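Local atomic coordinates of probable quinone reductase Qor (NADPH:quinone reductase) (Zeta-crystallin homolog protein) (Mycobacterium tuberculosis, PDB entry 4RVU), a protein that probably catalyses the NADPH-dependent reduction of quinones, transferring electrons from the bound nicotinamide cofactor to its substrates. Residues 233-247 with 259-271. Sequence-based numbering, arbitrary orientation.
Sequences LASLAVRGTLALFGA and RLNAAGSVYLTRP. With NDP (NADPH dihydro-nicotinamide-adenine-dinucleotide phosphate), chain E.
Tyr267 and Arg239 meet where strands 240-244 and 267-269 begin to pair. The phenol ring presents its CD1-CE1 edge to two backbone carbonyls, with CE1 3.5 Å from Arg239 O in the ring plane. Two waters link Tyr267 OH to Arg239 NE and NH2, while the same hydroxyl is hydrogen-bonded to Val140 O of the second subunit, a use for a long polar aromatic at a dimer seam. From there the strands run parallel, tied by the hydrogen bonds Tyr267 N to Gly240 O (2.9 Å), Leu242 N to Tyr267 O, Thr269 N to Leu242 O and Leu244 N to Thr269 O. Leu242 and Leu268 lie side by side on one face; on the other, Thr269 CG2 reaches Ala243 CB at 4.1 Å. Leu233, on helix 229-234, fits its CD1 among Leu260 of helix 258-262, Ala263 (CB 3.7 Å away) and Val266, because chi1 of -180° swings CG away from its own backbone N. CD2 instead rests on Arg259, whose NH2 is salt-bridged to Asp230. Gly264 has a positive phi at which a CB would jam against the preceding carbonyl O, so glycine suits the place; its O takes the N-H of Arg239 (2.8 Å). At the strands' C-terminal ends, Arg270 wraps Leu244 O and donates NH1 to Pro271 O (2.9 Å). That carbonyl also accepts from N7N of NADPH (3.0 Å), so this Rossmann-fold beta-alpha-beta crossover delivers its strand ends to the nicotinamide carboxamide.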
loop_
_atom_site.group_PDB
_atom_site.type_symbol
_atom_site.label_atom_id
_atom_site.label_comp_id
_atom_site.label_asym_id
_atom_site.label_seq_id
_atom_site.Cartn_x
_atom_site.Cartn_y
_atom_site.Cartn_z
ATOM N N LEU A 233 7.271 -8.373 6.133
ATOM C CA LEU A 233 5.933 -8.732 5.658
ATOM C C LEU A 233 5.241 -9.702 6.628
ATOM O O LEU A 233 4.050 -9.563 6.926
ATOM C CB LEU A 233 6.011 -9.319 4.244
ATOM C CG LEU A 233 4.673 -9.740 3.621
ATOM C CD1 LEU A 233 3.772 -8.532 3.508
ATOM C CD2 LEU A 233 4.865 -10.378 2.260
ATOM N N ALA A 234 6.000 -10.666 7.145
ATOM C CA ALA A 234 5.461 -11.670 8.072
ATOM C C ALA A 234 5.155 -11.141 9.477
ATOM O O ALA A 234 4.510 -11.832 10.273
ATOM C CB ALA A 234 6.403 -12.868 8.155
ATOM N N SER A 235 5.642 -9.939 9.799
ATOM C CA SER A 235 5.475 -9.387 11.139
ATOM C C SER A 235 4.277 -8.459 11.327
ATOM O O SER A 235 4.048 -7.965 12.429
ATOM C CB SER A 235 6.752 -8.661 11.571
ATOM O OG SER A 235 7.867 -9.517 11.467
ATOM N N LEU A 236 3.507 -8.230 10.264
ATOM C CA LEU A 236 2.455 -7.208 10.288
ATOM C C LEU A 236 1.126 -7.602 10.929
ATOM O O LEU A 236 0.667 -8.740 10.815
ATOM C CB LEU A 236 2.162 -6.733 8.869
ATOM C CG LEU A 236 3.206 -5.791 8.291
ATOM C CD1 LEU A 236 3.093 -5.775 6.780
ATOM C CD2 LEU A 236 2.994 -4.393 8.854
ATOM N N ALA A 237 0.497 -6.631 11.577
ATOM C CA ALA A 237 -0.862 -6.804 12.063
ATOM C C ALA A 237 -1.784 -6.814 10.854
ATOM O O ALA A 237 -1.392 -6.375 9.765
ATOM C CB ALA A 237 -1.236 -5.686 12.999
ATOM N N VAL A 238 -3.002 -7.314 11.040
ATOM C CA VAL A 238 -3.990 -7.329 9.956
ATOM C C VAL A 238 -4.203 -5.911 9.428
ATOM O O VAL A 238 -4.403 -4.973 10.213
ATOM C CB VAL A 238 -5.339 -7.939 10.424
ATOM C CG1 VAL A 238 -6.422 -7.775 9.340
ATOM C CG2 VAL A 238 -5.157 -9.402 10.782
ATOM N N ARG A 239 -4.129 -5.765 8.104
ATOM C CA ARG A 239 -4.320 -4.490 7.420
ATOM C C ARG A 239 -3.225 -3.472 7.747
ATOM O O ARG A 239 -3.413 -2.263 7.575
ATOM C CB ARG A 239 -5.712 -3.913 7.701
ATOM C CG ARG A 239 -6.848 -4.729 7.029
ATOM C CD ARG A 239 -8.214 -4.294 7.551
ATOM N NE ARG A 239 -8.450 -2.869 7.322
ATOM C CZ ARG A 239 -9.421 -2.163 7.899
ATOM N NH1 ARG A 239 -10.267 -2.744 8.741
ATOM N NH2 ARG A 239 -9.552 -0.875 7.628
ATOM N N GLY A 240 -2.077 -3.979 8.189
ATOM C CA GLY A 240 -0.953 -3.130 8.551
ATOM C C GLY A 240 -0.242 -2.602 7.319
ATOM O O GLY A 240 -0.538 -3.009 6.202
ATOM N N THR A 241 0.707 -1.691 7.514
ATOM C CA THR A 241 1.384 -1.061 6.375
ATOM C C THR A 241 2.866 -1.392 6.368
ATOM O O THR A 241 3.564 -1.131 7.346
ATOM C CB THR A 241 1.230 0.471 6.411
ATOM O OG1 THR A 241 -0.143 0.829 6.202
ATOM C CG2 THR A 241 2.095 1.128 5.332
ATOM N N LEU A 242 3.338 -1.975 5.273
ATOM C CA LEU A 242 4.767 -2.174 5.074
ATOM C C LEU A 242 5.286 -0.996 4.258
ATOM O O LEU A 242 5.006 -0.880 3.064
ATOM C CB LEU A 242 5.039 -3.485 4.329
ATOM C CG LEU A 242 6.359 -4.197 4.641
ATOM C CD1 LEU A 242 6.481 -5.507 3.883
ATOM C CD2 LEU A 242 7.570 -3.315 4.347
ATOM N N ALA A 243 6.030 -0.107 4.907
ATOM C CA ALA A 243 6.669 0.985 4.187
ATOM C C ALA A 243 8.097 0.571 3.887
ATOM O O ALA A 243 8.983 0.654 4.753
ATOM C CB ALA A 243 6.626 2.270 4.991
ATOM N N LEU A 244 8.310 0.097 2.664
ATOM C CA LEU A 244 9.652 -0.246 2.186
ATOM C C LEU A 244 10.268 1.015 1.596
ATOM O O LEU A 244 9.961 1.385 0.460
ATOM C CB LEU A 244 9.559 -1.342 1.119
ATOM C CG LEU A 244 10.852 -1.730 0.395
ATOM C CD1 LEU A 244 11.862 -2.323 1.377
ATOM C CD2 LEU A 244 10.553 -2.711 -0.716
ATOM N N PHE A 245 11.121 1.691 2.363
ATOM C CA PHE A 245 11.638 2.989 1.931
ATOM C C PHE A 245 13.128 2.970 1.568
ATOM O O PHE A 245 13.695 3.997 1.201
ATOM C CB PHE A 245 11.343 4.069 2.984
ATOM C CG PHE A 245 12.160 3.934 4.251
ATOM C CD1 PHE A 245 11.775 3.055 5.253
ATOM C CD2 PHE A 245 13.303 4.695 4.433
ATOM C CE1 PHE A 245 12.528 2.927 6.421
ATOM C CE2 PHE A 245 14.058 4.579 5.590
ATOM C CZ PHE A 245 13.669 3.706 6.594
ATOM N N GLY A 246 13.764 1.807 1.651
ATOM C CA GLY A 246 15.186 1.729 1.359
ATOM C C GLY A 246 15.588 0.331 0.943
ATOM O O GLY A 246 14.784 -0.601 1.015
ATOM N N ALA A 247 16.840 0.186 0.516
ATOM C CA ALA A 247 17.352 -1.097 0.053
ATOM C C ALA A 247 18.837 -1.245 0.367
ATOM O O ALA A 247 19.615 -1.651 -0.492
ATOM C CB ALA A 247 17.126 -1.229 -1.445
ATOM N N ARG A 259 0.908 -12.462 -1.709
ATOM C CA ARG A 259 1.594 -12.482 -0.423
ATOM C C ARG A 259 1.003 -11.440 0.515
ATOM O O ARG A 259 0.981 -11.640 1.728
ATOM C CB ARG A 259 3.105 -12.265 -0.591
ATOM C CG ARG A 259 3.800 -13.432 -1.295
ATOM C CD ARG A 259 5.251 -13.109 -1.612
ATOM N NE ARG A 259 6.025 -12.885 -0.395
ATOM C CZ ARG A 259 7.228 -12.320 -0.368
ATOM N NH1 ARG A 259 7.803 -11.922 -1.494
ATOM N NH2 ARG A 259 7.855 -12.146 0.783
ATOM N N LEU A 260 0.521 -10.330 -0.039
ATOM C CA LEU A 260 -0.035 -9.254 0.788
ATOM C C LEU A 260 -1.379 -9.672 1.376
ATOM O O LEU A 260 -1.772 -9.228 2.455
ATOM C CB LEU A 260 -0.184 -7.963 -0.025
ATOM C CG LEU A 260 1.037 -7.447 -0.783
ATOM C CD1 LEU A 260 0.711 -6.142 -1.515
ATOM C CD2 LEU A 260 2.230 -7.236 0.163
ATOM N N ASN A 261 -2.079 -10.538 0.646
ATOM C CA ASN A 261 -3.331 -11.109 1.095
ATOM C C ASN A 261 -3.050 -12.054 2.265
ATOM O O ASN A 261 -3.558 -11.866 3.356
ATOM C CB ASN A 261 -3.984 -11.838 -0.092
ATOM C CG ASN A 261 -5.318 -12.483 0.253
ATOM O OD1 ASN A 261 -5.763 -12.478 1.405
ATOM N ND2 ASN A 261 -5.963 -13.057 -0.758
ATOM N N ALA A 262 -2.210 -13.055 2.028
ATOM C CA ALA A 262 -1.865 -14.036 3.047
ATOM C C ALA A 262 -1.323 -13.389 4.326
ATOM O O ALA A 262 -1.582 -13.865 5.433
ATOM C CB ALA A 262 -0.869 -15.040 2.484
ATOM N N ALA A 263 -0.597 -12.284 4.175
ATOM C CA ALA A 263 0.029 -11.622 5.315
ATOM C C ALA A 263 -0.979 -10.876 6.181
ATOM O O ALA A 263 -0.644 -10.435 7.276
ATOM C CB ALA A 263 1.129 -10.680 4.839
ATOM N N GLY A 264 -2.211 -10.732 5.691
ATOM C CA GLY A 264 -3.247 -10.032 6.441
ATOM C C GLY A 264 -3.945 -8.878 5.723
ATOM O O GLY A 264 -4.374 -7.916 6.378
ATOM N N SER A 265 -4.112 -8.988 4.404
ATOM C CA SER A 265 -4.664 -7.888 3.591
ATOM C C SER A 265 -3.931 -6.593 3.915
ATOM O O SER A 265 -4.538 -5.568 4.259
ATOM C CB SER A 265 -6.171 -7.721 3.813
ATOM O OG SER A 265 -6.884 -8.861 3.360
ATOM N N VAL A 266 -2.612 -6.650 3.807
ATOM C CA VAL A 266 -1.786 -5.532 4.226
ATOM C C VAL A 266 -1.547 -4.596 3.058
ATOM O O VAL A 266 -1.897 -4.906 1.916
ATOM C CB VAL A 266 -0.447 -6.018 4.778
ATOM C CG1 VAL A 266 -0.687 -7.056 5.868
ATOM C CG2 VAL A 266 0.408 -6.598 3.666
ATOM N N TYR A 267 -0.957 -3.443 3.356
ATOM C CA TYR A 267 -0.575 -2.491 2.325
ATOM C C TYR A 267 0.921 -2.557 2.158
ATOM O O TYR A 267 1.655 -2.649 3.157
ATOM C CB TYR A 267 -0.881 -1.068 2.772
ATOM C CG TYR A 267 -2.327 -0.750 3.023
ATOM C CD1 TYR A 267 -2.917 -1.045 4.241
ATOM C CD2 TYR A 267 -3.097 -0.118 2.051
ATOM C CE1 TYR A 267 -4.238 -0.738 4.484
ATOM C CE2 TYR A 267 -4.427 0.188 2.284
ATOM C CZ TYR A 267 -4.982 -0.116 3.509
ATOM O OH TYR A 267 -6.299 0.197 3.762
ATOM N N LEU A 268 1.371 -2.480 0.908
ATOM C CA LEU A 268 2.792 -2.307 0.607
ATOM C C LEU A 268 2.978 -0.963 -0.088
ATOM O O LEU A 268 2.261 -0.627 -1.034
ATOM C CB LEU A 268 3.309 -3.454 -0.278
ATOM C CG LEU A 268 4.757 -3.373 -0.771
ATOM C CD1 LEU A 268 5.760 -3.465 0.398
ATOM C CD2 LEU A 268 5.038 -4.443 -1.808
ATOM N N THR A 269 3.933 -0.166 0.378
ATOM C CA THR A 269 4.212 1.069 -0.332
ATOM C C THR A 269 5.713 1.274 -0.395
ATOM O O THR A 269 6.426 0.895 0.530
ATOM C CB THR A 269 3.518 2.272 0.336
ATOM O OG1 THR A 269 3.819 3.467 -0.404
ATOM C CG2 THR A 269 4.012 2.436 1.779
ATOM N N ARG A 270 6.193 1.857 -1.491
ATOM C CA ARG A 270 7.625 2.137 -1.637
ATOM C C ARG A 270 7.785 3.623 -1.925
ATOM O O ARG A 270 7.849 4.031 -3.087
ATOM C CB ARG A 270 8.236 1.316 -2.781
ATOM C CG ARG A 270 9.762 1.050 -2.650
ATOM C CD ARG A 270 10.596 2.337 -2.559
ATOM N NE ARG A 270 12.028 2.090 -2.388
ATOM C CZ ARG A 270 12.938 3.045 -2.198
ATOM N NH1 ARG A 270 12.577 4.319 -2.135
ATOM N NH2 ARG A 270 14.218 2.727 -2.061
ATOM N N PRO A 271 7.867 4.442 -0.861
ATOM C CA PRO A 271 7.869 5.888 -1.076
ATOM C C PRO A 271 9.252 6.458 -1.389
ATOM O O PRO A 271 10.292 5.843 -1.097
ATOM C CB PRO A 271 7.389 6.435 0.273
ATOM C CG PRO A 271 7.908 5.424 1.277
ATOM C CD PRO A 271 7.769 4.086 0.567
HETATM P PA NDP E . 21.808 4.285 7.491
HETATM O O1A NDP E . 22.548 5.298 8.318
HETATM O O2A NDP E . 20.566 3.645 8.042
HETATM O O5B NDP E . 22.836 3.127 7.060
HETATM C C5B NDP E . 22.352 1.902 6.519
HETATM C C4B NDP E . 22.194 0.916 7.665
HETATM O O4B NDP E . 21.444 -0.230 7.261
HETATM C C3B NDP E . 23.538 0.385 8.129
HETATM O O3B NDP E . 24.119 1.218 9.133
HETATM C C2B NDP E . 23.203 -0.994 8.661
HETATM O O2B NDP E . 23.021 -0.960 10.070
HETATM C C1B NDP E . 21.901 -1.380 7.974
HETATM N N9A NDP E . 22.207 -2.496 7.050
HETATM C C8A NDP E . 21.676 -3.729 7.103
HETATM N N7A NDP E . 22.181 -4.519 6.127
HETATM C C5A NDP E . 23.067 -3.787 5.433
HETATM C C6A NDP E . 23.962 -4.011 4.275
HETATM N N6A NDP E . 24.004 -5.210 3.654
HETATM N N1A NDP E . 24.730 -2.981 3.863
HETATM C C2A NDP E . 24.692 -1.786 4.477
HETATM N N3A NDP E . 23.908 -1.512 5.531
HETATM C C4A NDP E . 23.085 -2.454 6.048
HETATM O O3 NDP E . 21.470 4.952 6.073
HETATM P PN NDP E . 20.501 6.224 5.945
HETATM O O1N NDP E . 20.007 6.598 7.316
HETATM O O2N NDP E . 21.195 7.239 5.075
HETATM O O5D NDP E . 19.264 5.626 5.114
HETATM C C5D NDP E . 18.507 4.534 5.630
HETATM C C4D NDP E . 17.794 3.821 4.492
HETATM O O4D NDP E . 16.679 4.597 4.057
HETATM C C3D NDP E . 18.701 3.664 3.289
HETATM O O3D NDP E . 18.436 2.394 2.696
HETATM C C2D NDP E . 18.275 4.760 2.336
HETATM O O2D NDP E . 18.465 4.343 0.983
HETATM C C1D NDP E . 16.802 4.928 2.673
HETATM N N1N NDP E . 16.285 6.282 2.470
HETATM C C2N NDP E . 15.156 6.428 1.773
HETATM C C3N NDP E . 14.586 7.672 1.547
HETATM C C7N NDP E . 13.321 7.762 0.748
HETATM O O7N NDP E . 12.784 8.847 0.606
HETATM N N7N NDP E . 12.814 6.649 0.222
HETATM C C4N NDP E . 15.219 8.928 2.098
HETATM C C5N NDP E . 16.434 8.630 2.847
HETATM C C6N NDP E . 16.911 7.334 3.007
HETATM P P2B NDP E . 22.992 -2.321 10.928
HETATM O O1X NDP E . 22.924 -3.407 9.892
HETATM O O2X NDP E . 24.276 -2.297 11.706
HETATM O O3X NDP E . 21.767 -2.192 11.786
HETATM O O HOH W 1 1.935 -10.698 8.448
HETATM O O HOH W 2 -1.543 -10.184 9.918
HETATM O O HOH W 3 -7.524 -2.044 4.737
HETATM O O HOH W 4 -7.072 0.527 6.753
HETATM O O HOH W 5 13.433 -0.509 -1.786
#